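PDB 1R9C: glutathione transferase from Mesorhizobium loti, which catalyses the manganese-dependent hydration of fosfomycin, opening the epoxide ring of the antibiotic and so conferring resistance to it. Local coordinates for residues D14-T19 / L41-F46; F10-L15 / D113-E118; R29-S34 / F46-D51; D92-R97 / S106-D111. All blocks are in the same frame, centred on the assembly; numbering follows the deposited sequence.

Contact 1. Residues D14-T19 / L41-F46; sequences DLERMT and LSREKF
In the beta-alpha-beta-beta-beta module of the vicinal oxygen chelate fold, Leu15, Glu16 and Thr19 from the first turn of helix 15-26 meet Arg43, just before strand 44-49, and Lys45 within it. The two short axes run almost parallel, 16° apart, and approach to 10.0 Å, a gap that the side chains bridge. Leu15 points toward the strand, and its CD1 lies 3.7 Å from Arg43 CB while also covering one face of the guanidinium, off centre toward its rim. At the edge of that group sits Glu16. Its side chain bends at chi2 (71°), which turns the carboxylate back toward Arg43 and nearly into the guanidinium plane. The salt bridge from Arg43 NH2 to Glu16 OE2 measures 2.7 Å, with a nearly straight N-H...O angle of 167°. Water 1 ties the same group to the helix start: it accepts from Leu15 N and Arg43 NH1 and donates to Glu16 OE1. Asp35 is a second acidic partner of Arg43 NH2. The turn itself is capped by Asp14, whose OD1 accepts from Arg17 N at 3.1 Å. Between Arg43 and Lys45, Glu44, the inferred proton acceptor, directs its CB away from the helix. One residue on, the extended Lys45 chain crosses the Thr19 side chain at about a right angle; its ammonium also forms a salt bridge with Glu30. Lys45 NZ donates to Thr19 OG1 at 2.9 Å, and that hydroxyl in turn donates to Leu15 O at 2.7 Å, reaching the carbonyl from the face opposite to Thr19 N.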
# COMPACT_ATOMS: atom_id res chain seq x y z
N ASP A 14 -5.15 5.06 -16.77
CA ASP A 14 -6.57 5.10 -17.13
C ASP A 14 -7.44 4.96 -15.89
O ASP A 14 -7.71 3.84 -15.44
CB ASP A 14 -6.87 3.95 -18.12
CG ASP A 14 -8.31 3.93 -18.62
OD1 ASP A 14 -9.19 4.61 -18.05
OD2 ASP A 14 -8.66 3.22 -19.59
N LEU A 15 -7.91 6.09 -15.36
CA LEU A 15 -8.75 6.10 -14.17
C LEU A 15 -10.04 5.29 -14.27
O LEU A 15 -10.56 4.76 -13.25
CB LEU A 15 -9.16 7.54 -13.85
CG LEU A 15 -8.38 8.48 -12.95
CD1 LEU A 15 -9.27 9.66 -12.52
CD2 LEU A 15 -7.85 7.77 -11.74
N GLU A 16 -10.63 5.28 -15.46
CA GLU A 16 -11.89 4.58 -15.68
C GLU A 16 -11.67 3.09 -15.54
O GLU A 16 -12.38 2.43 -14.78
CB GLU A 16 -12.49 4.96 -17.04
CG GLU A 16 -12.99 6.40 -17.05
CD GLU A 16 -11.88 7.44 -17.03
OE1 GLU A 16 -10.89 7.33 -17.80
OE2 GLU A 16 -11.99 8.39 -16.23
N ARG A 17 -10.65 2.57 -16.21
CA ARG A 17 -10.35 1.14 -16.15
C ARG A 17 -9.95 0.74 -14.74
O ARG A 17 -10.38 -0.31 -14.26
CB ARG A 17 -9.24 0.79 -17.13
CG ARG A 17 -8.98 -0.69 -17.31
CD ARG A 17 -10.16 -1.52 -17.74
NE ARG A 17 -9.93 -2.94 -17.52
CZ ARG A 17 -10.90 -3.85 -17.44
NH1 ARG A 17 -12.19 -3.51 -17.56
NH2 ARG A 17 -10.59 -5.11 -17.25
N MET A 18 -9.13 1.56 -14.08
CA MET A 18 -8.73 1.24 -12.70
C MET A 18 -9.96 1.18 -11.78
O MET A 18 -10.03 0.33 -10.91
CB MET A 18 -7.70 2.24 -12.18
CG MET A 18 -7.19 1.92 -10.76
SD MET A 18 -6.37 0.30 -10.67
CE MET A 18 -5.44 0.56 -9.14
N THR A 19 -10.92 2.09 -11.99
CA THR A 19 -12.18 2.09 -11.26
C THR A 19 -12.85 0.70 -11.41
O THR A 19 -13.29 0.09 -10.42
CB THR A 19 -13.11 3.22 -11.81
OG1 THR A 19 -12.56 4.50 -11.47
CG2 THR A 19 -14.48 3.19 -11.14
N LEU A 41 -7.37 20.34 -13.07
CA LEU A 41 -6.68 19.68 -14.18
C LEU A 41 -6.31 18.24 -13.85
O LEU A 41 -6.48 17.34 -14.67
CB LEU A 41 -5.45 20.47 -14.60
CG LEU A 41 -5.73 21.89 -15.09
CD1 LEU A 41 -4.42 22.60 -15.40
CD2 LEU A 41 -6.68 21.91 -16.31
N SER A 42 -5.79 18.04 -12.66
CA SER A 42 -5.39 16.72 -12.22
C SER A 42 -6.66 15.93 -11.89
O SER A 42 -7.67 16.50 -11.46
CB SER A 42 -4.48 16.85 -11.01
OG SER A 42 -5.20 17.32 -9.89
N ARG A 43 -6.60 14.62 -12.12
CA ARG A 43 -7.74 13.74 -11.93
C ARG A 43 -7.46 12.65 -10.90
O ARG A 43 -6.53 11.87 -11.05
CB ARG A 43 -8.14 13.11 -13.26
CG ARG A 43 -8.33 14.17 -14.35
CD ARG A 43 -9.02 13.70 -15.60
NE ARG A 43 -10.19 12.86 -15.32
CZ ARG A 43 -10.29 11.56 -15.67
NH1 ARG A 43 -9.29 10.94 -16.29
NH2 ARG A 43 -11.41 10.90 -15.39
N GLU A 44 -8.26 12.61 -9.84
CA GLU A 44 -8.10 11.62 -8.80
C GLU A 44 -9.47 11.09 -8.37
O GLU A 44 -10.49 11.77 -8.57
CB GLU A 44 -7.31 12.19 -7.61
CG GLU A 44 -8.06 13.19 -6.75
CD GLU A 44 -7.17 13.94 -5.77
OE1 GLU A 44 -6.21 13.35 -5.23
OE2 GLU A 44 -7.44 15.14 -5.54
N LYS A 45 -9.48 9.87 -7.82
CA LYS A 45 -10.66 9.31 -7.19
C LYS A 45 -10.26 8.64 -5.90
O LYS A 45 -9.13 8.14 -5.79
CB LYS A 45 -11.26 8.22 -8.08
CG LYS A 45 -11.92 8.72 -9.37
CD LYS A 45 -12.53 7.57 -10.08
CE LYS A 45 -13.46 7.98 -11.20
NZ LYS A 45 -14.35 6.80 -11.48
N PHE A 46 -11.18 8.63 -4.93
CA PHE A 46 -10.99 7.92 -3.66
C PHE A 46 -12.02 6.78 -3.60
O PHE A 46 -13.21 6.97 -3.99
CB PHE A 46 -11.25 8.83 -2.47
CG PHE A 46 -10.33 10.01 -2.34
CD1 PHE A 46 -10.72 11.10 -1.58
CD2 PHE A 46 -9.06 10.01 -2.93
CE1 PHE A 46 -9.87 12.21 -1.41
CE2 PHE A 46 -8.21 11.10 -2.79
CZ PHE A 46 -8.61 12.20 -2.02
O HOH W 1 -8.37 8.28 -17.33

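Contact 2. Residues F10-L15 / D113-E118; sequences FIVRDL and DNHMFE. With MN (manganese (II) ion), chain C.
Residues 10-13 and 113-117 run 146° apart, roughly antiparallel, and the backbones come near at Val12 and Asp113, whose CA atoms are 5.8 Å apart. Asp113 OD1 accepts from Arg13 N at 2.8 Å, the donor lying above the carboxylate plane. The same oxygen forms a weak, longer salt bridge with Arg13 NE, entering at the guanidinium edge, while Arg13 NH2 donates to Asp112 O. The other carboxylate oxygen, OD2, touches Val12 CB and accepts a hydrogen bond from water 2, which in turn accepts from Asp14 N. Farther along, Phe10, His115 and Phe117 form an aromatic cluster. The edge of Phe10 meets the face of His115, with planes at 60°, and the edge of Phe117 meets the face of Phe10, with centroids 5.2 Å apart. His115 CE1 comes edge-on to Ile11 O at 3.1 Å; its ND1 is hydrogen-bonded to Asp111 OD1 and its NE2 to Asn68 OD1 of the second subunit. Beyond the cluster, Glu118 OE1 binds manganese at 1.9 Å, with His69, water 3 and His7 of the second subunit. The contact thus joins strand 5-12, paired with strand 52-58, to strand 116-120, which lies between strands 69-73 and 106-110.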
# COMPACT_ATOMS: atom_id res chain seq x y z
N PHE A 10 -2.28 4.80 -5.68
CA PHE A 10 -1.75 4.30 -6.96
C PHE A 10 -1.91 5.30 -8.09
O PHE A 10 -2.99 5.87 -8.26
CB PHE A 10 -2.47 3.00 -7.34
CG PHE A 10 -2.46 1.97 -6.22
CD1 PHE A 10 -3.59 1.73 -5.46
CD2 PHE A 10 -1.27 1.32 -5.90
CE1 PHE A 10 -3.57 0.81 -4.39
CE2 PHE A 10 -1.23 0.41 -4.84
CZ PHE A 10 -2.37 0.16 -4.09
N ILE A 11 -0.86 5.47 -8.89
CA ILE A 11 -0.89 6.28 -10.10
C ILE A 11 -1.17 5.32 -11.27
O ILE A 11 -0.59 4.24 -11.33
CB ILE A 11 0.47 6.95 -10.28
CG1 ILE A 11 0.95 7.53 -8.93
CG2 ILE A 11 0.48 7.90 -11.54
CD1 ILE A 11 0.79 9.00 -8.77
N VAL A 12 -2.12 5.67 -12.12
CA VAL A 12 -2.61 4.78 -13.16
C VAL A 12 -2.83 5.61 -14.42
O VAL A 12 -3.12 6.81 -14.33
CB VAL A 12 -3.94 4.06 -12.73
CG1 VAL A 12 -3.72 3.15 -11.50
CG2 VAL A 12 -5.10 5.06 -12.51
N ARG A 13 -2.66 4.99 -15.58
CA ARG A 13 -2.80 5.67 -16.86
C ARG A 13 -4.27 5.97 -17.17
O ARG A 13 -4.59 7.01 -17.78
CB ARG A 13 -2.20 4.82 -18.00
CG ARG A 13 -0.65 4.94 -18.22
CD ARG A 13 -0.07 3.90 -19.20
NE ARG A 13 -0.39 2.51 -18.82
CZ ARG A 13 -0.25 1.43 -19.60
NH1 ARG A 13 0.24 1.55 -20.83
NH2 ARG A 13 -0.60 0.23 -19.15
N ASP A 14 -5.15 5.06 -16.77
CA ASP A 14 -6.57 5.10 -17.13
C ASP A 14 -7.44 4.96 -15.89
O ASP A 14 -7.71 3.84 -15.44
CB ASP A 14 -6.87 3.95 -18.12
CG ASP A 14 -8.31 3.93 -18.62
OD1 ASP A 14 -9.19 4.61 -18.05
OD2 ASP A 14 -8.66 3.22 -19.59
N LEU A 15 -7.91 6.09 -15.36
CA LEU A 15 -8.75 6.10 -14.17
C LEU A 15 -10.04 5.29 -14.27
O LEU A 15 -10.56 4.76 -13.25
CB LEU A 15 -9.16 7.54 -13.85
CG LEU A 15 -8.38 8.48 -12.95
CD1 LEU A 15 -9.27 9.66 -12.52
CD2 LEU A 15 -7.85 7.77 -11.74
N ASP A 113 -1.27 -1.26 -14.74
CA ASP A 113 -0.17 -0.30 -14.62
C ASP A 113 1.01 -0.94 -13.87
O ASP A 113 1.75 -0.27 -13.16
CB ASP A 113 -0.68 0.97 -13.90
CG ASP A 113 -1.73 1.72 -14.73
OD1 ASP A 113 -1.35 2.51 -15.62
OD2 ASP A 113 -2.95 1.55 -14.55
N ASN A 114 1.16 -2.26 -14.03
CA ASN A 114 2.23 -3.02 -13.39
C ASN A 114 2.24 -3.10 -11.86
O ASN A 114 3.20 -3.55 -11.29
CB ASN A 114 3.62 -2.61 -13.94
CG ASN A 114 3.72 -2.85 -15.41
OD1 ASN A 114 3.05 -3.75 -15.95
ND2 ASN A 114 4.53 -2.06 -16.09
N HIS A 115 1.16 -2.68 -11.20
CA HIS A 115 1.04 -2.94 -9.76
C HIS A 115 0.62 -4.39 -9.52
O HIS A 115 -0.34 -4.86 -10.14
CB HIS A 115 -0.03 -2.05 -9.13
CG HIS A 115 0.16 -0.58 -9.37
ND1 HIS A 115 -0.73 0.16 -10.12
CD2 HIS A 115 1.08 0.29 -8.91
CE1 HIS A 115 -0.34 1.43 -10.14
NE2 HIS A 115 0.77 1.53 -9.43
N MET A 116 1.31 -5.06 -8.59
CA MET A 116 0.90 -6.42 -8.18
C MET A 116 0.01 -6.36 -6.93
O MET A 116 0.31 -5.65 -5.94
CB MET A 116 2.12 -7.32 -7.93
CG MET A 116 1.81 -8.83 -7.72
SD MET A 116 3.23 -9.75 -7.05
CE MET A 116 4.04 -9.97 -8.51
N PHE A 117 -1.06 -7.14 -6.97
CA PHE A 117 -1.95 -7.30 -5.81
C PHE A 117 -2.03 -8.76 -5.49
O PHE A 117 -1.70 -9.59 -6.36
CB PHE A 117 -3.35 -6.80 -6.15
CG PHE A 117 -3.42 -5.31 -6.30
CD1 PHE A 117 -3.32 -4.71 -7.55
CD2 PHE A 117 -3.55 -4.50 -5.17
CE1 PHE A 117 -3.34 -3.31 -7.69
CE2 PHE A 117 -3.60 -3.10 -5.29
CZ PHE A 117 -3.49 -2.51 -6.55
N GLU A 118 -2.44 -9.09 -4.27
CA GLU A 118 -2.52 -10.48 -3.84
C GLU A 118 -3.86 -10.60 -3.07
O GLU A 118 -4.24 -9.67 -2.37
CB GLU A 118 -1.36 -10.82 -2.89
CG GLU A 118 -1.47 -12.23 -2.28
CD GLU A 118 -0.32 -12.62 -1.35
OE1 GLU A 118 0.66 -11.82 -1.13
OE2 GLU A 118 -0.40 -13.80 -0.87
MN MN C . 2.34 -11.75 -0.18
O HOH W 2 -4.67 2.36 -16.28
O HOH W 3 4.35 -11.76 0.76

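Contact 3. Residues R29-S34 / F46-D51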
# COMPACT_ATOMS: atom_id res chain seq x y z
N ARG A 29 -15.92 0.90 -3.32
CA ARG A 29 -16.99 1.88 -3.43
C ARG A 29 -16.33 3.25 -3.69
O ARG A 29 -15.49 3.71 -2.90
CB ARG A 29 -17.81 1.91 -2.12
CG ARG A 29 -18.97 2.91 -2.07
CD ARG A 29 -19.53 3.21 -0.66
NE ARG A 29 -19.60 4.65 -0.38
CZ ARG A 29 -20.40 5.52 -1.02
NH1 ARG A 29 -21.25 5.12 -1.96
NH2 ARG A 29 -20.35 6.82 -0.70
N GLU A 30 -16.68 3.89 -4.81
CA GLU A 30 -16.16 5.22 -5.11
C GLU A 30 -16.83 6.24 -4.21
O GLU A 30 -18.07 6.38 -4.21
CB GLU A 30 -16.37 5.57 -6.58
CG GLU A 30 -15.60 6.81 -7.06
CD GLU A 30 -15.96 7.17 -8.49
OE1 GLU A 30 -16.31 8.35 -8.74
OE2 GLU A 30 -15.93 6.27 -9.35
N VAL A 31 -16.02 6.97 -3.44
CA VAL A 31 -16.55 8.02 -2.55
C VAL A 31 -16.21 9.45 -2.98
O VAL A 31 -16.73 10.42 -2.41
CB VAL A 31 -16.14 7.80 -1.08
CG1 VAL A 31 -16.62 6.39 -0.57
CG2 VAL A 31 -14.66 7.89 -0.90
N TYR A 32 -15.33 9.60 -3.97
CA TYR A 32 -14.92 10.94 -4.40
C TYR A 32 -14.33 10.88 -5.79
O TYR A 32 -13.60 9.93 -6.11
CB TYR A 32 -13.86 11.52 -3.46
CG TYR A 32 -13.21 12.82 -3.94
CD1 TYR A 32 -13.85 14.06 -3.76
CD2 TYR A 32 -11.96 12.80 -4.58
CE1 TYR A 32 -13.24 15.26 -4.20
CE2 TYR A 32 -11.35 14.00 -5.02
CZ TYR A 32 -11.99 15.21 -4.83
OH TYR A 32 -11.37 16.36 -5.27
N ALA A 33 -14.64 11.90 -6.59
CA ALA A 33 -13.99 12.12 -7.88
C ALA A 33 -13.72 13.61 -8.08
O ALA A 33 -14.64 14.43 -8.01
CB ALA A 33 -14.84 11.55 -9.05
N SER A 34 -12.46 13.96 -8.32
CA SER A 34 -12.09 15.34 -8.58
C SER A 34 -12.76 15.91 -9.84
O SER A 34 -12.89 17.11 -9.97
CB SER A 34 -10.57 15.50 -8.62
OG SER A 34 -10.04 14.89 -9.77
N PHE A 46 -11.18 8.63 -4.93
CA PHE A 46 -10.99 7.92 -3.66
C PHE A 46 -12.02 6.78 -3.60
O PHE A 46 -13.21 6.97 -3.99
CB PHE A 46 -11.25 8.83 -2.47
CG PHE A 46 -10.33 10.01 -2.34
CD1 PHE A 46 -10.72 11.10 -1.58
CD2 PHE A 46 -9.06 10.01 -2.93
CE1 PHE A 46 -9.87 12.21 -1.41
CE2 PHE A 46 -8.21 11.10 -2.79
CZ PHE A 46 -8.61 12.20 -2.02
N PHE A 47 -11.57 5.63 -3.09
CA PHE A 47 -12.44 4.49 -2.90
C PHE A 47 -12.31 3.96 -1.50
O PHE A 47 -11.26 4.13 -0.85
CB PHE A 47 -12.05 3.35 -3.86
CG PHE A 47 -12.29 3.65 -5.31
CD1 PHE A 47 -11.32 4.33 -6.07
CD2 PHE A 47 -13.44 3.21 -5.94
CE1 PHE A 47 -11.53 4.58 -7.41
CE2 PHE A 47 -13.66 3.48 -7.31
CZ PHE A 47 -12.70 4.17 -8.04
N LEU A 48 -13.37 3.28 -1.06
CA LEU A 48 -13.30 2.47 0.15
C LEU A 48 -13.47 0.98 -0.20
O LEU A 48 -14.35 0.58 -1.00
CB LEU A 48 -14.36 2.89 1.17
CG LEU A 48 -14.18 4.13 2.05
CD1 LEU A 48 -15.45 4.46 2.86
CD2 LEU A 48 -13.01 3.88 3.02
N ILE A 49 -12.58 0.18 0.38
CA ILE A 49 -12.72 -1.27 0.40
C ILE A 49 -12.91 -1.59 1.88
O ILE A 49 -11.94 -1.65 2.61
CB ILE A 49 -11.47 -1.96 -0.17
CG1 ILE A 49 -11.28 -1.59 -1.66
CG2 ILE A 49 -11.64 -3.51 -0.06
CD1 ILE A 49 -9.93 -1.84 -2.22
N GLY A 50 -14.16 -1.73 2.31
CA GLY A 50 -14.46 -1.82 3.73
C GLY A 50 -14.12 -0.47 4.35
O GLY A 50 -14.68 0.57 3.98
N ASP A 51 -13.15 -0.46 5.25
CA ASP A 51 -12.69 0.80 5.81
C ASP A 51 -11.31 1.21 5.24
O ASP A 51 -10.67 2.13 5.74
CB ASP A 51 -12.58 0.65 7.33
CG ASP A 51 -11.64 -0.46 7.71
OD1 ASP A 51 -10.92 -0.96 6.83
OD2 ASP A 51 -11.50 -0.89 8.88
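Strands 29-33 and 44-49 form an antiparallel beta hairpin with a classic beta bulge, two residues, Val31 and Tyr32, standing opposite the single Phe46. The bulge is read from the register: Arg29 and Leu48 are a hydrogen-bonded pair and Glu30 and Phe47 a non-hydrogen-bonded one, yet the next pair joins Tyr32 to Phe46, a shift of one residue. Phe46 O accordingly accepts from Val31 N at 2.9 Å and, weakly, from Tyr32 N at 3.4 Å, while Phe46 N donates to Tyr32 O. The extra residue shapes the surface. Val31 fits into the dip between Phe46 and Leu48, its two methyls dividing the work: CG2 meets Phe46 CB, and CG1 reaches Leu48 CD1 at 4.1 Å. Tyr32 sends CG anti to its backbone N (chi1 171°), which lays the side chain alongside that of Phe46, pointing the same way. The rings are inclined by 31°, and Tyr32 CD2 rides over one face of Phe46 near its rim. The bump of Phe46 is enclosed further by Trp53, edge-to-face, and by Arg127 of the second subunit. The other face of the sheet carries Glu30 and Phe47, turned toward helix 15-26, where Thr19 and Leu22 pack on the Phe47 ring. Glu30 lies obliquely across that ring in a CH-pi contact, its CG over the face and 4.3 Å from the centroid. Its CB sits at the ring margin, 3.5 Å from Phe47 CE2. At the backbone, Phe47 CA makes a C-H...O contact of 3.1 Å with Arg29 O.

Contact 4. Residues D92-R97 / S106-D111; sequences DMRPPR and SIYFYD
Tyr108 and Tyr110 extend from one face of strand 106-110, and Arg94 runs past both, crossing each obliquely. Its chain is bent at chi2 (-99°) and again at chi3, a course that brings CG to 3.7 Å from Tyr108 CB and CD to 3.6 Å from Tyr110 OH. The touching is done by the aliphatic CG and CD; the guanidinium plane is inclined by 52° to the Tyr108 ring and by a similar angle to that of Tyr110. Arg97 comes from farther along the loop, with NH1 3.8 Å from Tyr108 CE1 and the ring hydroxyl at the edge of its guanidinium; the planes stand 71° apart. At the far end, Asp92 CB lies beside Tyr110 CD1, while its carboxylate forms a salt bridge with Arg65, which also makes a cation-pi contact with the Tyr110 ring. Met93 turns to the other face, where its CB meets Phe109 CB and its CE reaches Ile107 CG2 at 3.9 Å, next to Val86 of helix 79-89. Two backbone bonds fix this alternation: Tyr110 N to Asp92 O at 3.0 Å and Arg94 N to Tyr108 O at 2.9 Å. Water 4 joins Asp92 N to Tyr110 O, and water 5 joins Arg94 O to Tyr108 N; these water-mediated links flank the direct bonds on both sides. The result is a single antiparallel beta bridge along strand 106-110, the outermost strand, within this chain, of the vicinal oxygen chelate fold's sheet that also holds 116-120 and 69-73; the strand supplies Tyr108, whose ring packs against the manganese ligands His69 and Glu118.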
# COMPACT_ATOMS: atom_id res chain seq x y z
N ASP A 92 -3.66 -9.97 -15.95
CA ASP A 92 -2.57 -10.96 -15.89
C ASP A 92 -2.48 -11.50 -14.47
O ASP A 92 -2.72 -10.78 -13.51
CB ASP A 92 -1.22 -10.34 -16.28
CG ASP A 92 -1.10 -10.01 -17.77
OD1 ASP A 92 -1.82 -10.59 -18.62
OD2 ASP A 92 -0.24 -9.20 -18.19
N MET A 93 -2.13 -12.78 -14.33
CA MET A 93 -1.92 -13.34 -13.01
C MET A 93 -0.74 -14.31 -12.95
O MET A 93 -0.29 -14.84 -13.97
CB MET A 93 -3.21 -13.99 -12.46
CG MET A 93 -3.88 -14.98 -13.39
SD MET A 93 -5.56 -15.34 -12.76
CE MET A 93 -5.11 -16.29 -11.31
N ARG A 94 -0.22 -14.51 -11.74
CA ARG A 94 0.79 -15.53 -11.48
C ARG A 94 0.07 -16.88 -11.40
O ARG A 94 -1.11 -16.93 -11.04
CB ARG A 94 1.49 -15.22 -10.16
CG ARG A 94 2.21 -13.88 -10.19
CD ARG A 94 3.69 -14.01 -10.45
NE ARG A 94 4.39 -14.38 -9.24
CZ ARG A 94 5.34 -15.30 -9.16
NH1 ARG A 94 5.75 -15.96 -10.23
NH2 ARG A 94 5.90 -15.56 -7.97
N PRO A 95 0.75 -17.98 -11.73
CA PRO A 95 0.05 -19.27 -11.75
C PRO A 95 -0.28 -19.73 -10.32
O PRO A 95 0.52 -19.45 -9.42
CB PRO A 95 1.06 -20.21 -12.43
CG PRO A 95 2.17 -19.30 -12.94
CD PRO A 95 2.19 -18.11 -12.04
N PRO A 96 -1.44 -20.35 -10.10
CA PRO A 96 -1.83 -20.79 -8.74
C PRO A 96 -0.94 -21.95 -8.28
O PRO A 96 -0.77 -22.92 -9.02
CB PRO A 96 -3.29 -21.20 -8.90
CG PRO A 96 -3.46 -21.54 -10.36
CD PRO A 96 -2.45 -20.69 -11.12
N ARG A 97 -0.35 -21.83 -7.09
CA ARG A 97 0.61 -22.83 -6.59
C ARG A 97 -0.10 -24.12 -6.21
O ARG A 97 -1.26 -24.09 -5.77
CB ARG A 97 1.40 -22.28 -5.39
CG ARG A 97 2.78 -21.73 -5.76
CD ARG A 97 2.93 -20.22 -5.59
NE ARG A 97 4.33 -19.83 -5.39
CZ ARG A 97 4.73 -18.72 -4.77
NH1 ARG A 97 3.85 -17.86 -4.28
NH2 ARG A 97 6.03 -18.47 -4.65
N SER A 106 -2.94 -18.17 -2.30
CA SER A 106 -3.01 -16.82 -2.82
C SER A 106 -3.30 -16.82 -4.29
O SER A 106 -2.96 -17.77 -5.02
CB SER A 106 -1.70 -16.09 -2.58
OG SER A 106 -1.42 -16.10 -1.20
N ILE A 107 -3.93 -15.72 -4.70
CA ILE A 107 -4.03 -15.33 -6.10
C ILE A 107 -3.18 -14.04 -6.22
O ILE A 107 -3.39 -13.09 -5.45
CB ILE A 107 -5.52 -15.01 -6.45
CG1 ILE A 107 -6.41 -16.21 -6.23
CG2 ILE A 107 -5.65 -14.46 -7.90
CD1 ILE A 107 -7.84 -15.83 -5.83
N TYR A 108 -2.25 -14.01 -7.17
CA TYR A 108 -1.50 -12.77 -7.43
C TYR A 108 -1.86 -12.33 -8.83
O TYR A 108 -1.85 -13.15 -9.73
CB TYR A 108 0.01 -12.97 -7.40
CG TYR A 108 0.58 -13.45 -6.09
CD1 TYR A 108 0.58 -14.80 -5.79
CD2 TYR A 108 1.15 -12.56 -5.17
CE1 TYR A 108 1.10 -15.26 -4.60
CE2 TYR A 108 1.70 -13.04 -3.96
CZ TYR A 108 1.64 -14.39 -3.69
OH TYR A 108 2.17 -14.93 -2.54
N PHE A 109 -2.17 -11.05 -8.98
CA PHE A 109 -2.59 -10.51 -10.27
C PHE A 109 -2.03 -9.07 -10.38
O PHE A 109 -1.51 -8.53 -9.42
CB PHE A 109 -4.12 -10.57 -10.41
CG PHE A 109 -4.87 -9.59 -9.53
CD1 PHE A 109 -5.22 -8.33 -10.00
CD2 PHE A 109 -5.26 -9.95 -8.24
CE1 PHE A 109 -5.89 -7.43 -9.18
CE2 PHE A 109 -5.95 -9.06 -7.42
CZ PHE A 109 -6.28 -7.81 -7.90
N TYR A 110 -2.07 -8.51 -11.58
CA TYR A 110 -1.55 -7.17 -11.82
C TYR A 110 -2.73 -6.35 -12.29
O TYR A 110 -3.60 -6.87 -12.99
CB TYR A 110 -0.50 -7.19 -12.95
CG TYR A 110 0.67 -8.11 -12.65
CD1 TYR A 110 0.60 -9.45 -12.98
CD2 TYR A 110 1.79 -7.63 -11.98
CE1 TYR A 110 1.63 -10.30 -12.71
CE2 TYR A 110 2.84 -8.47 -11.66
CZ TYR A 110 2.76 -9.81 -12.06
OH TYR A 110 3.77 -10.67 -11.79
N ASP A 111 -2.76 -5.06 -11.96
CA ASP A 111 -3.74 -4.18 -12.59
C ASP A 111 -3.16 -3.76 -13.96
O ASP A 111 -2.30 -4.49 -14.54
CB ASP A 111 -4.01 -2.96 -11.69
CG ASP A 111 -2.78 -2.06 -11.55
OD1 ASP A 111 -2.87 -1.05 -10.84
OD2 ASP A 111 -1.70 -2.26 -12.15
O HOH W 4 -3.01 -7.15 -15.87
O HOH W 5 -1.86 -16.39 -8.35

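From the N terminus, strand 5-12 opens contact 2, the longest closure, completed only at residues 113-118. Contact 1 starts from the same stretch, sharing Asp14 and Leu15, and closes through 41-46, tying the head of helix 15-26 to the four-stranded sheet. Contact 3 opens inside that loop at 29-34 and closes beyond it at 46-51, so contacts 1 and 3 cross, with Phe46 common to both. Contact 4 follows both in series, about 24 Å from each between centres, and closes the short loop ahead of strand 106-110. Contacts 3 and 4 are both nested within contact 2, which connects the four-stranded sheet to the three-stranded one.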